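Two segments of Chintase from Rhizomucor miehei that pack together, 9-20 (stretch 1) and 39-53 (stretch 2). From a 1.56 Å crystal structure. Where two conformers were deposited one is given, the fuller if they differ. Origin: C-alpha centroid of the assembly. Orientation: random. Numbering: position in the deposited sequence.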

# COMPACT_ATOMS: atom_id res chain seq x y z
N VAL A 9 7.46 -8.62 -3.55
CA VAL A 9 8.58 -7.77 -3.20
C VAL A 9 9.92 -8.41 -3.54
O VAL A 9 10.13 -9.60 -3.32
CB VAL A 9 8.53 -7.31 -1.71
CG1 VAL A 9 7.25 -6.52 -1.44
CG2 VAL A 9 8.63 -8.51 -0.75
N ASP A 10 10.82 -7.60 -4.09
CA ASP A 10 12.10 -8.08 -4.60
C ASP A 10 12.93 -8.80 -3.53
O ASP A 10 13.64 -9.76 -3.83
CB ASP A 10 12.89 -6.91 -5.17
CG ASP A 10 14.15 -7.35 -5.88
OD1 ASP A 10 14.05 -7.69 -7.09
OD2 ASP A 10 15.23 -7.33 -5.26
N TRP A 11 12.82 -8.34 -2.29
CA TRP A 11 13.63 -8.87 -1.20
C TRP A 11 13.05 -10.13 -0.56
O TRP A 11 13.68 -10.74 0.30
CB TRP A 11 13.84 -7.79 -0.14
CG TRP A 11 12.55 -7.23 0.42
CD1 TRP A 11 11.89 -7.68 1.53
CD2 TRP A 11 11.78 -6.13 -0.09
NE1 TRP A 11 10.76 -6.92 1.74
CE2 TRP A 11 10.67 -5.96 0.76
CE3 TRP A 11 11.93 -5.27 -1.18
CZ2 TRP A 11 9.71 -4.97 0.55
CZ3 TRP A 11 10.97 -4.28 -1.39
CH2 TRP A 11 9.87 -4.15 -0.53
N ASP A 12 11.85 -10.51 -0.97
CA ASP A 12 11.19 -11.68 -0.38
C ASP A 12 10.07 -12.16 -1.29
O ASP A 12 8.89 -12.04 -0.94
CB ASP A 12 10.65 -11.33 1.01
CG ASP A 12 10.32 -12.56 1.85
OD1 ASP A 12 10.63 -13.69 1.43
OD2 ASP A 12 9.74 -12.38 2.94
N LEU A 13 10.42 -12.72 -2.44
CA LEU A 13 9.41 -13.21 -3.38
C LEU A 13 8.71 -14.42 -2.80
O LEU A 13 9.29 -15.18 -2.01
CB LEU A 13 10.03 -13.55 -4.74
CG LEU A 13 10.51 -12.35 -5.55
CD1 LEU A 13 11.27 -12.81 -6.79
CD2 LEU A 13 9.33 -11.46 -5.96
N PRO A 14 7.44 -14.62 -3.18
CA PRO A 14 6.73 -15.80 -2.67
C PRO A 14 7.40 -17.07 -3.20
O PRO A 14 7.90 -17.06 -4.32
CB PRO A 14 5.33 -15.66 -3.28
CG PRO A 14 5.21 -14.22 -3.68
CD PRO A 14 6.59 -13.79 -4.06
N LYS A 15 7.41 -18.14 -2.41
CA LYS A 15 8.02 -19.39 -2.86
C LYS A 15 7.21 -20.00 -4.00
O LYS A 15 7.76 -20.67 -4.88
CB LYS A 15 8.18 -20.37 -1.70
CG LYS A 15 9.16 -19.89 -0.63
CD LYS A 15 10.47 -19.42 -1.27
CE LYS A 15 11.54 -19.10 -0.23
NZ LYS A 15 11.13 -18.02 0.71
N SER A 16 5.91 -19.76 -3.97
CA SER A 16 5.01 -20.20 -5.03
C SER A 16 3.92 -19.15 -5.25
O SER A 16 3.23 -18.76 -4.31
CB SER A 16 4.37 -21.54 -4.66
OG SER A 16 3.40 -21.94 -5.62
N ILE A 17 3.78 -18.69 -6.49
CA ILE A 17 2.78 -17.68 -6.80
C ILE A 17 1.50 -18.34 -7.31
O ILE A 17 1.54 -19.12 -8.26
CB ILE A 17 3.32 -16.68 -7.84
CG1 ILE A 17 4.52 -15.90 -7.27
CG2 ILE A 17 2.23 -15.71 -8.29
CD1 ILE A 17 5.15 -14.94 -8.25
N ALA A 18 0.38 -18.05 -6.66
CA ALA A 18 -0.89 -18.68 -7.02
C ALA A 18 -1.51 -17.98 -8.21
O ALA A 18 -2.50 -17.26 -8.08
CB ALA A 18 -1.85 -18.67 -5.83
N TRP A 19 -0.93 -18.21 -9.38
CA TRP A 19 -1.31 -17.50 -10.60
C TRP A 19 -2.81 -17.55 -10.89
O TRP A 19 -3.37 -16.58 -11.39
CB TRP A 19 -0.54 -18.07 -11.79
CG TRP A 19 0.94 -17.90 -11.68
CD1 TRP A 19 1.86 -18.86 -11.42
CD2 TRP A 19 1.67 -16.68 -11.84
NE1 TRP A 19 3.12 -18.32 -11.41
CE2 TRP A 19 3.03 -16.98 -11.66
CE3 TRP A 19 1.30 -15.36 -12.11
CZ2 TRP A 19 4.02 -16.00 -11.75
CZ3 TRP A 19 2.28 -14.40 -12.21
CH2 TRP A 19 3.63 -14.72 -12.02
N ASP A 20 -3.46 -18.66 -10.59
CA ASP A 20 -4.87 -18.80 -10.94
C ASP A 20 -5.78 -17.99 -10.02
O ASP A 20 -6.98 -17.87 -10.28
CB ASP A 20 -5.28 -20.28 -10.97
CG ASP A 20 -4.65 -21.03 -12.13
OD1 ASP A 20 -4.71 -20.51 -13.27
OD2 ASP A 20 -4.09 -22.12 -11.91
N SER A 39 17.08 1.59 -9.85
CA SER A 39 17.94 0.69 -9.10
C SER A 39 17.16 -0.05 -8.01
O SER A 39 15.94 0.09 -7.92
CB SER A 39 19.08 1.47 -8.44
OG SER A 39 18.60 2.25 -7.36
N GLY A 40 17.86 -0.84 -7.21
CA GLY A 40 17.26 -1.47 -6.05
C GLY A 40 16.44 -2.72 -6.27
O GLY A 40 15.76 -3.18 -5.35
N PHE A 41 16.48 -3.28 -7.48
CA PHE A 41 15.81 -4.55 -7.73
C PHE A 41 16.76 -5.53 -8.40
O PHE A 41 17.83 -5.15 -8.88
CB PHE A 41 14.54 -4.36 -8.56
CG PHE A 41 14.79 -3.93 -9.97
CD1 PHE A 41 15.00 -2.59 -10.28
CD2 PHE A 41 14.81 -4.86 -11.00
CE1 PHE A 41 15.22 -2.19 -11.59
CE2 PHE A 41 15.03 -4.47 -12.30
CZ PHE A 41 15.24 -3.14 -12.60
N THR A 42 16.36 -6.79 -8.43
CA THR A 42 17.21 -7.86 -8.89
C THR A 42 16.82 -8.24 -10.31
O THR A 42 15.73 -8.77 -10.54
CB THR A 42 17.09 -9.07 -7.95
OG1 THR A 42 17.34 -8.64 -6.60
CG2 THR A 42 18.09 -10.17 -8.32
N ASP A 43 17.72 -7.96 -11.25
CA ASP A 43 17.52 -8.24 -12.67
C ASP A 43 16.97 -9.63 -12.95
O ASP A 43 15.95 -9.78 -13.62
CB ASP A 43 18.83 -8.04 -13.43
CG ASP A 43 18.72 -8.44 -14.88
OD1 ASP A 43 18.00 -7.76 -15.64
OD2 ASP A 43 19.35 -9.45 -15.28
N SER A 44 17.65 -10.65 -12.43
CA SER A 44 17.29 -12.03 -12.76
C SER A 44 15.94 -12.41 -12.17
O SER A 44 15.20 -13.20 -12.76
CB SER A 44 18.36 -12.99 -12.27
OG SER A 44 18.56 -12.87 -10.87
N GLN A 45 15.61 -11.85 -11.01
CA GLN A 45 14.31 -12.13 -10.41
C GLN A 45 13.19 -11.54 -11.24
O GLN A 45 12.19 -12.21 -11.51
CB GLN A 45 14.24 -11.60 -8.98
CG GLN A 45 15.09 -12.40 -8.01
CD GLN A 45 15.04 -11.85 -6.60
OE1 GLN A 45 15.79 -12.28 -5.74
NE2 GLN A 45 14.14 -10.90 -6.35
N LEU A 46 13.33 -10.28 -11.65
CA LEU A 46 12.29 -9.65 -12.45
C LEU A 46 12.11 -10.40 -13.76
O LEU A 46 10.98 -10.68 -14.16
CB LEU A 46 12.59 -8.18 -12.71
CG LEU A 46 11.50 -7.40 -13.47
CD1 LEU A 46 10.15 -7.59 -12.80
CD2 LEU A 46 11.85 -5.92 -13.56
N LYS A 47 13.20 -10.76 -14.43
CA LYS A 47 13.08 -11.51 -15.68
C LYS A 47 12.43 -12.87 -15.47
O LYS A 47 11.60 -13.29 -16.27
CB LYS A 47 14.44 -11.64 -16.37
CG LYS A 47 15.01 -10.30 -16.78
CD LYS A 47 15.84 -10.33 -18.04
CE LYS A 47 16.11 -8.91 -18.52
NZ LYS A 47 17.21 -8.85 -19.52
N SER A 48 12.80 -13.55 -14.40
CA SER A 48 12.18 -14.83 -14.08
C SER A 48 10.68 -14.69 -13.87
O SER A 48 9.90 -15.46 -14.43
CB SER A 48 12.83 -15.47 -12.85
OG SER A 48 11.98 -16.45 -12.31
N VAL A 49 10.28 -13.71 -13.08
CA VAL A 49 8.86 -13.55 -12.75
C VAL A 49 8.04 -13.08 -13.94
O VAL A 49 6.91 -13.52 -14.13
CB VAL A 49 8.65 -12.61 -11.53
CG1 VAL A 49 7.16 -12.43 -11.23
CG2 VAL A 49 9.36 -13.20 -10.31
N VAL A 50 8.61 -12.20 -14.77
CA VAL A 50 7.93 -11.78 -15.99
C VAL A 50 7.68 -12.97 -16.91
O VAL A 50 6.58 -13.15 -17.44
CB VAL A 50 8.71 -10.69 -16.76
CG1 VAL A 50 8.08 -10.45 -18.12
CG2 VAL A 50 8.72 -9.39 -15.97
N GLN A 51 8.69 -13.81 -17.08
CA GLN A 51 8.55 -14.99 -17.91
C GLN A 51 7.46 -15.92 -17.36
O GLN A 51 6.63 -16.43 -18.12
CB GLN A 51 9.89 -15.72 -18.04
CG GLN A 51 9.83 -16.92 -18.97
CD GLN A 51 9.39 -16.52 -20.37
OE1 GLN A 51 10.15 -15.89 -21.12
NE2 GLN A 51 8.16 -16.87 -20.73
N GLU A 52 7.46 -16.14 -16.05
CA GLU A 52 6.44 -16.98 -15.43
C GLU A 52 5.06 -16.40 -15.63
O GLU A 52 4.12 -17.11 -15.97
CB GLU A 52 6.71 -17.17 -13.94
CG GLU A 52 7.98 -17.93 -13.63
CD GLU A 52 8.17 -18.18 -12.15
OE1 GLU A 52 9.19 -18.80 -11.78
OE2 GLU A 52 7.30 -17.76 -11.36
N ALA A 53 4.92 -15.09 -15.39
CA ALA A 53 3.63 -14.45 -15.56
C ALA A 53 3.12 -14.60 -16.98
O ALA A 53 1.96 -14.93 -17.22
CB ALA A 53 3.72 -12.98 -15.19
O HOH W 1 14.99 -5.25 -3.18
O HOH W 2 5.59 -19.57 -11.23

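Stretch 1, mostly loop, runs along one side of the helix 43-53, and the contact changes from polar at the start of the helix to apolar farther along.

At the polar end, in the type I turn from Val-9 to Asp-12, the CA-to-CB bond of Asp-10 points toward the other stretch. Its carboxylate sits against the residues just ahead of the helix: Asp-10 OD1 accepts a hydrogen bond from Thr-42 N (2.8 Å), while Asp-10 OD2 accepts one from Thr-42 OG1 (2.8 Å). A carboxylate suits this place, since its two oxygens can meet a backbone and a side-chain donor of the same residue. Asp-10 OD1 also lies 3.7 Å from Phe-41 CA, although the end of the Phe-41 side chain leads away. Water 1 lies 3.0 Å from Asp-10 OD2 and 3.1 Å from Gly-40 O, in reach of both.

In the first turn of the helix, Gln-45 extends far enough for Gln-45 NE2 to donate a nearly straight hydrogen bond to Asp-10 O (2.8 Å, 170°). The amide thus satisfies a backbone carbonyl, and Leu-13 CD1 packs 3.5 Å from Gln-45 NE2.

Val-49, one turn farther on, is the buried bump around which the apolar part is built. Val-49 CG2 lies 4.0 Å from Leu-13 CD1, and Val-49 CG1 is approached by Ile-17 CD1 (4.4 Å) and Trp-19 CH2 (4.3 Å). A branched, compact side chain can meet all three neighbours.

The broad, buried indole of Trp-19 lies along the next turn, with Trp-19 CZ2 3.7 Å from Glu-52 CB, Trp-19 CZ3 3.6 Å from Ala-53 CB, and Glu-52 O over one face. The ring comes close to the backbone beside small, buried Ala-53, with Trp-19 CH2 3.6 Å from Ala-53 CA. Water 2 links the two side chains, accepting from Trp-19 NE1 (2.8 Å) and donating to Glu-52 OE2 (2.5 Å).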